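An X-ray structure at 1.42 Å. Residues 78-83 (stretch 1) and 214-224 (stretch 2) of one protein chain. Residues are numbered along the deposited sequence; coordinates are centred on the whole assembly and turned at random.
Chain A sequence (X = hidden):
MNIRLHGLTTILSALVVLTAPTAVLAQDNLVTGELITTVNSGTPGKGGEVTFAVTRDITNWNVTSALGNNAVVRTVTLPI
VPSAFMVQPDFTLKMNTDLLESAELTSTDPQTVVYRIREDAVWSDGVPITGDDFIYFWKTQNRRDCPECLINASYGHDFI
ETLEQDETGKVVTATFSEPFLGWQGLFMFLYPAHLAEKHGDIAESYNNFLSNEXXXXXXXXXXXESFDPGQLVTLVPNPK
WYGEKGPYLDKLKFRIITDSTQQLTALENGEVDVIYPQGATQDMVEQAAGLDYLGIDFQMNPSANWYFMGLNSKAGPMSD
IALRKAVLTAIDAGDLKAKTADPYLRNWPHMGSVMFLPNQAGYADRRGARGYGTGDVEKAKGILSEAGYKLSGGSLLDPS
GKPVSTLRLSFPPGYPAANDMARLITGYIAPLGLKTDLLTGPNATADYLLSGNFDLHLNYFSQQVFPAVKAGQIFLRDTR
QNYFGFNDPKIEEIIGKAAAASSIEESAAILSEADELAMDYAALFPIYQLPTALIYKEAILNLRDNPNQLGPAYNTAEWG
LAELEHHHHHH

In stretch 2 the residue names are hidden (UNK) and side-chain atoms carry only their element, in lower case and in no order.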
# COMPACT_ATOMS: atom_id res chain seq x y z
N LEU A 78 4.82 -8.87 -10.52
CA LEU A 78 6.02 -9.17 -9.74
C LEU A 78 6.82 -10.35 -10.27
O LEU A 78 8.06 -10.30 -10.22
CB LEU A 78 5.71 -9.33 -8.24
CG LEU A 78 5.71 -8.04 -7.44
CD1 LEU A 78 5.06 -8.29 -6.09
CD2 LEU A 78 7.11 -7.45 -7.27
N PRO A 79 6.20 -11.42 -10.79
CA PRO A 79 6.99 -12.55 -11.31
C PRO A 79 7.73 -12.27 -12.59
O PRO A 79 8.58 -13.09 -12.96
CB PRO A 79 5.93 -13.65 -11.53
CG PRO A 79 4.80 -13.26 -10.60
CD PRO A 79 4.78 -11.75 -10.67
N ILE A 80 7.46 -11.16 -13.28
CA ILE A 80 8.11 -10.85 -14.54
C ILE A 80 8.98 -9.60 -14.50
O ILE A 80 9.82 -9.41 -15.39
CB ILE A 80 7.10 -10.77 -15.71
CG1 ILE A 80 6.39 -9.43 -15.75
CG2 ILE A 80 6.09 -11.91 -15.62
CD1 ILE A 80 5.53 -9.23 -16.99
N VAL A 81 8.82 -8.73 -13.52
CA VAL A 81 9.51 -7.44 -13.48
C VAL A 81 10.66 -7.53 -12.48
O VAL A 81 10.42 -7.89 -11.32
CB VAL A 81 8.52 -6.33 -13.09
CG1 VAL A 81 9.28 -5.02 -12.86
CG2 VAL A 81 7.47 -6.14 -14.14
N PRO A 82 11.89 -7.20 -12.87
CA PRO A 82 12.99 -7.22 -11.89
C PRO A 82 13.01 -5.94 -11.07
O PRO A 82 12.59 -4.87 -11.54
CB PRO A 82 14.24 -7.34 -12.77
CG PRO A 82 13.84 -6.89 -14.12
CD PRO A 82 12.36 -6.93 -14.24
N SER A 83 13.48 -6.06 -9.83
CA SER A 83 13.46 -4.99 -8.84
C SER A 83 14.86 -4.83 -8.25
O SER A 83 15.51 -5.82 -7.93
CB SER A 83 12.49 -5.30 -7.67
OG SER A 83 11.17 -5.57 -8.15
N UNK A 214 -0.33 -7.09 -23.32
CA UNK A 214 0.06 -8.21 -22.45
C UNK A 214 1.56 -8.42 -22.63
O UNK A 214 2.04 -8.54 -23.77
c UNK A 214 -0.72 -9.48 -22.83
c UNK A 214 -2.23 -9.23 -22.77
c UNK A 214 -0.34 -10.63 -21.90
N UNK A 215 2.34 -8.44 -21.56
CA UNK A 215 3.80 -8.48 -21.75
C UNK A 215 4.24 -9.84 -22.28
O UNK A 215 3.88 -10.87 -21.72
c UNK A 215 3.21 -8.54 -19.41
c UNK A 215 4.36 -8.20 -20.35
c UNK A 215 1.96 -8.22 -20.15
N UNK A 216 5.04 -9.82 -23.35
CA UNK A 216 5.65 -11.02 -23.90
C UNK A 216 7.03 -11.29 -23.31
O UNK A 216 7.56 -12.39 -23.48
c UNK A 216 5.76 -10.90 -25.42
N UNK A 217 7.58 -10.33 -22.59
CA UNK A 217 8.94 -10.36 -22.06
C UNK A 217 8.91 -10.64 -20.56
O UNK A 217 7.87 -10.57 -19.90
c UNK A 217 9.08 -7.65 -19.30
c UNK A 217 7.82 -7.15 -22.66
c UNK A 217 8.66 -6.94 -18.17
c UNK A 217 9.58 -8.98 -22.31
c UNK A 217 8.50 -7.36 -20.54
c UNK A 217 7.52 -6.33 -20.60
c UNK A 217 7.11 -5.63 -19.46
c UNK A 217 8.68 -7.85 -21.87
c UNK A 217 7.69 -5.94 -18.27
n UNK A 217 7.12 -6.24 -21.91
N UNK A 218 10.09 -10.94 -20.02
CA UNK A 218 10.24 -11.09 -18.59
C UNK A 218 11.69 -10.89 -18.19
O UNK A 218 12.60 -11.21 -18.94
c UNK A 218 9.81 -12.50 -18.15
o UNK A 218 10.11 -12.69 -16.78
N UNK A 219 11.88 -10.35 -16.98
CA UNK A 219 13.18 -10.35 -16.33
C UNK A 219 13.15 -11.09 -15.01
O UNK A 219 14.01 -10.87 -14.14
N UNK A 220 12.14 -11.95 -14.85
CA UNK A 220 11.91 -12.67 -13.61
C UNK A 220 11.78 -14.16 -13.83
O UNK A 220 12.04 -14.68 -14.92
N UNK A 221 11.31 -14.88 -12.81
CA UNK A 221 11.27 -16.35 -12.89
C UNK A 221 10.19 -16.88 -13.82
O UNK A 221 10.33 -18.01 -14.30
c UNK A 221 11.04 -16.78 -11.43
c UNK A 221 10.40 -15.57 -10.79
c UNK A 221 11.09 -14.40 -11.43
N UNK A 222 9.14 -16.10 -14.07
CA UNK A 222 8.01 -16.53 -14.88
C UNK A 222 7.77 -15.53 -16.01
O UNK A 222 8.30 -14.42 -16.00
c UNK A 222 6.60 -20.25 -12.70
c UNK A 222 6.74 -16.68 -13.99
c UNK A 222 7.22 -17.74 -11.75
o UNK A 222 7.10 -21.21 -10.59
c UNK A 222 7.31 -18.84 -10.90
c UNK A 222 6.82 -17.89 -13.07
c UNK A 222 6.51 -19.15 -13.51
c UNK A 222 7.00 -20.08 -11.39
N UNK A 223 6.99 -15.96 -17.00
CA UNK A 223 6.60 -15.09 -18.10
C UNK A 223 5.19 -15.46 -18.53
O UNK A 223 4.77 -16.60 -18.34
c UNK A 223 7.61 -16.57 -19.96
c UNK A 223 8.99 -15.33 -22.06
s UNK A 223 9.06 -16.78 -21.02
c UNK A 223 7.60 -15.22 -19.26
N UNK A 224 4.48 -14.52 -19.13
CA UNK A 224 3.09 -14.76 -19.51
C UNK A 224 3.02 -15.66 -20.75
O UNK A 224 3.64 -15.36 -21.79
c UNK A 224 2.36 -13.43 -19.74
c UNK A 224 2.37 -12.59 -18.50
c UNK A 224 0.90 -13.70 -20.18

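Position 214 carries three carbons, one bearing the other two, and touches nothing on stretch 1. A fork at CB with no heteroatom is valine: Val214. At 215 three carbons close a ring onto the backbone nitrogen, the signature of proline, and one of them lies against the end of the Ile80 side chain. In Pro215 that atom is CG, 3.4 Å from CD1 of Ile80. Position 216 has a single carbon pointing away from stretch 1, hence Ala216.

At 217 one carbon leads to fused five- and six-membered rings holding eight carbons and one nitrogen, which meet the side chains of Ile80 and Val81; this can only be tryptophan. Ile80 CD1 lies over one face of the Trp217 ring, 4.1 Å from CZ3, while Val81 CG2 sits at the edge, 4.1 Å from CH2. Position 218 has one carbon and then one oxygen, close to Ile80: a serine. Ser218 OG is 3.5 Å from Ile80 CA but makes no hydrogen bond to stretch 1; its partners lie within its own stretch.

Position 219 has no side-chain atoms, so it is Gly219. Its N donates to Ile80 O at 2.8 Å, nearly straight, and a CB here would clash with Pro82 CG. Position 220 is equally bare, Gly220, and a CB would run into Pro79 O. Instead its CA approaches Pro79 O at 3.4 Å in a CA-H...O contact, and its N donates to Ser218 OG at 2.9 Å.

At 221 three carbons again close onto the backbone nitrogen, and the ring comes up to Pro79 O: Pro221, whose CD is 3.2 Å from that oxygen. Position 222 shows one carbon, packed on Pro79 CB, then a six-carbon ring bearing an oxygen, so it is tyrosine. Tyr222 CB lies 4.0 Å from Pro79 CB, its ring end leads away, and its N donates to Pro79 O at 3.3 Å. Its own O accepts from Ser218 OG at 2.6 Å.

Position 223 is an unbranched chain of two carbons, sulfur and a carbon, its CA-to-CB bond directed away from stretch 1: Met223. At 224 three carbons fork at CB, giving Val224, beyond close contact.

The contact works by letting backbone reach backbone. Two consecutive carbonyls, of Pro79 and Ile80, each accept one amide hydrogen, and the paired glycines leave the space that lets the chains come this near. Ser218 braces the turn from within, receiving from Gly220 and giving to Tyr222. Around this polar centre Ile80, the most covered residue, extends its side chain to Pro215 and Trp217, adding apolar packing to the hydrogen bonds.

Stretch 2 214-224: VPAWSGGPYMV
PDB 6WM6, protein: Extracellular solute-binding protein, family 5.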